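Local atomic coordinates of bifunctional protein PutA (Bdellovibrio bacteriovorus, PDB entry 5UR2), a protein that probably catalyses both steps of proline catabolism, oxidising L-proline with a flavin-dependent domain and then L-glutamate gamma-semialdehyde to L-glutamate with NAD+. Residues K135-F140 against D177-I182. Sequence-based numbering, arbitrary orientation.
Sequences KNKMTF and DEVPQI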
loop_
_atom_site.group_PDB
_atom_site.type_symbol
_atom_site.label_atom_id
_atom_site.label_comp_id
_atom_site.label_asym_id
_atom_site.label_seq_id
_atom_site.Cartn_x
_atom_site.Cartn_y
_atom_site.Cartn_z
ATOM N N LYS B 135 -38.256 47.530 33.899
ATOM C CA LYS B 135 -39.227 48.547 33.498
ATOM C C LYS B 135 -40.031 48.120 32.278
ATOM O O LYS B 135 -41.166 48.576 32.105
ATOM C CB LYS B 135 -38.529 49.883 33.219
ATOM N N ASN B 136 -39.486 47.230 31.448
ATOM C CA ASN B 136 -40.197 46.700 30.298
ATOM C C ASN B 136 -40.847 45.351 30.591
ATOM O O ASN B 136 -41.067 44.569 29.663
ATOM C CB ASN B 136 -39.266 46.624 29.085
ATOM C CG ASN B 136 -39.001 48.003 28.474
ATOM O OD1 ASN B 136 -38.206 48.781 28.999
ATOM N ND2 ASN B 136 -39.694 48.318 27.378
ATOM N N LYS B 137 -41.127 45.063 31.870
ATOM C CA LYS B 137 -41.886 43.883 32.306
ATOM C C LYS B 137 -41.166 42.566 32.040
ATOM O O LYS B 137 -41.811 41.560 31.756
ATOM C CB LYS B 137 -43.273 43.829 31.659
ATOM C CG LYS B 137 -44.147 45.051 31.765
ATOM C CD LYS B 137 -44.320 45.475 33.196
ATOM C CE LYS B 137 -45.623 46.234 33.323
ATOM N NZ LYS B 137 -46.762 45.295 33.061
ATOM N N MET B 138 -39.844 42.551 32.174
ATOM C CA MET B 138 -39.051 41.334 32.037
ATOM C C MET B 138 -38.106 41.213 33.219
ATOM O O MET B 138 -37.500 42.208 33.639
ATOM C CB MET B 138 -38.210 41.338 30.736
ATOM C CG MET B 138 -38.999 41.301 29.435
ATOM S SD MET B 138 -37.951 41.176 27.963
ATOM C CE MET B 138 -37.070 42.736 27.975
ATOM N N THR B 139 -37.950 39.995 33.735
ATOM C CA THR B 139 -36.963 39.768 34.778
ATOM C C THR B 139 -35.741 39.086 34.159
ATOM O O THR B 139 -35.582 39.064 32.932
ATOM C CB THR B 139 -37.587 38.983 35.948
ATOM O OG1 THR B 139 -36.591 38.745 36.951
ATOM C CG2 THR B 139 -38.163 37.661 35.487
ATOM N N PHE B 140 -34.877 38.512 34.996
ATOM C CA PHE B 140 -33.559 38.107 34.538
ATOM C C PHE B 140 -33.069 36.936 35.375
ATOM O O PHE B 140 -33.572 36.677 36.469
ATOM C CB PHE B 140 -32.562 39.275 34.640
ATOM C CG PHE B 140 -32.296 39.729 36.063
ATOM C CD1 PHE B 140 -31.337 39.080 36.855
ATOM C CD2 PHE B 140 -33.018 40.778 36.622
ATOM C CE1 PHE B 140 -31.101 39.487 38.167
ATOM C CE2 PHE B 140 -32.789 41.193 37.934
ATOM C CZ PHE B 140 -31.834 40.559 38.705
ATOM N N ASP B 177 -38.975 48.679 43.277
ATOM C CA ASP B 177 -40.427 48.600 43.356
ATOM C C ASP B 177 -40.914 47.267 42.785
ATOM O O ASP B 177 -40.252 46.650 41.946
ATOM C CB ASP B 177 -41.076 49.757 42.602
ATOM C CG ASP B 177 -40.716 51.112 43.181
ATOM O OD1 ASP B 177 -40.123 51.163 44.283
ATOM O OD2 ASP B 177 -41.046 52.129 42.537
ATOM N N GLU B 178 -42.091 46.828 43.239
ATOM C CA GLU B 178 -42.650 45.560 42.783
ATOM C C GLU B 178 -43.305 45.692 41.410
ATOM O O GLU B 178 -44.102 46.609 41.174
ATOM C CB GLU B 178 -43.681 45.022 43.776
ATOM C CG GLU B 178 -43.948 43.532 43.580
ATOM C CD GLU B 178 -45.294 43.073 44.127
ATOM O OE1 GLU B 178 -46.289 43.817 43.971
ATOM O OE2 GLU B 178 -45.366 41.950 44.676
ATOM N N VAL B 179 -42.981 44.761 40.518
ATOM C CA VAL B 179 -43.610 44.641 39.209
ATOM C C VAL B 179 -44.316 43.294 39.145
ATOM O O VAL B 179 -43.700 42.271 38.835
ATOM C CB VAL B 179 -42.587 44.785 38.070
ATOM C CG1 VAL B 179 -43.306 44.726 36.738
ATOM C CG2 VAL B 179 -41.809 46.098 38.212
ATOM N N PRO B 180 -45.625 43.259 39.427
ATOM C CA PRO B 180 -46.305 41.973 39.689
ATOM C C PRO B 180 -46.229 40.976 38.550
ATOM O O PRO B 180 -46.248 39.764 38.812
ATOM C CB PRO B 180 -47.752 42.388 39.981
ATOM C CG PRO B 180 -47.672 43.813 40.385
ATOM C CD PRO B 180 -46.492 44.419 39.691
ATOM N N GLN B 181 -46.190 41.440 37.293
ATOM C CA GLN B 181 -46.079 40.502 36.181
ATOM C C GLN B 181 -44.813 39.653 36.294
ATOM O O GLN B 181 -44.809 38.490 35.872
ATOM C CB GLN B 181 -46.117 41.247 34.840
ATOM C CG GLN B 181 -46.076 40.312 33.625
ATOM C CD GLN B 181 -46.343 41.001 32.293
ATOM O OE1 GLN B 181 -46.698 42.182 32.245
ATOM N NE2 GLN B 181 -46.109 40.273 31.194
ATOM N N ILE B 182 -43.748 40.192 36.887
ATOM C CA ILE B 182 -42.491 39.465 37.013
ATOM C C ILE B 182 -42.149 39.096 38.451
ATOM O O ILE B 182 -41.360 38.164 38.657
ATOM C CB ILE B 182 -41.323 40.256 36.394
ATOM C CG1 ILE B 182 -41.128 41.574 37.149
ATOM C CG2 ILE B 182 -41.569 40.485 34.910
ATOM C CD1 ILE B 182 -39.991 42.454 36.623
#
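Ile182 packs on Thr139 and on the backbone of Lys137, and Val179 and Gln181 meet the Lys137 side chain, in a small van der Waals contact with one weak hydrogen bond at its edge; it buries 299 Å² where the first strand of the proline dehydrogenase barrel begins. Ile182 is central: its CG2 lies 3.3 Å from Lys137 O and also touches the backbone nitrogens of Met138 and Thr139. Its chi1 of 63° sets CG1 between the backbone N and the carbonyl carbon, leaving CG2 anti to that carbon. Further along the strand, Ile182 CB is 4.0 Å from Thr139 CB.

Lys137 closes the outer side. Its chain, bent at chi2 and chi4, curls around Gln181 OE1, which lies 3.8 Å from Lys137 CB and 3.2 Å from Lys137 NZ, the latter a weak hydrogen bond. On the way, Lys137 CD comes 3.8 Å from Val179 CG1. Gln181 NE2 is held more firmly, by the carbonyls of Tyr398 and Val394.

Each backbone turns here. Lys137, with positive phi (66°), is the C-prime residue of the Schellman motif ending helix 123-135, whereas Val179 occupies the N-cap position of helix 180-183, and its O accepts Ile182 N at 2.8 Å. Thr139 pairs through its backbone with strand 400-406, closing the barrel. A short helix leading toward strand 194-197 thus packs against the N-terminal end of strand 138-144, within a (beta/alpha)8, or TIM, barrel fold.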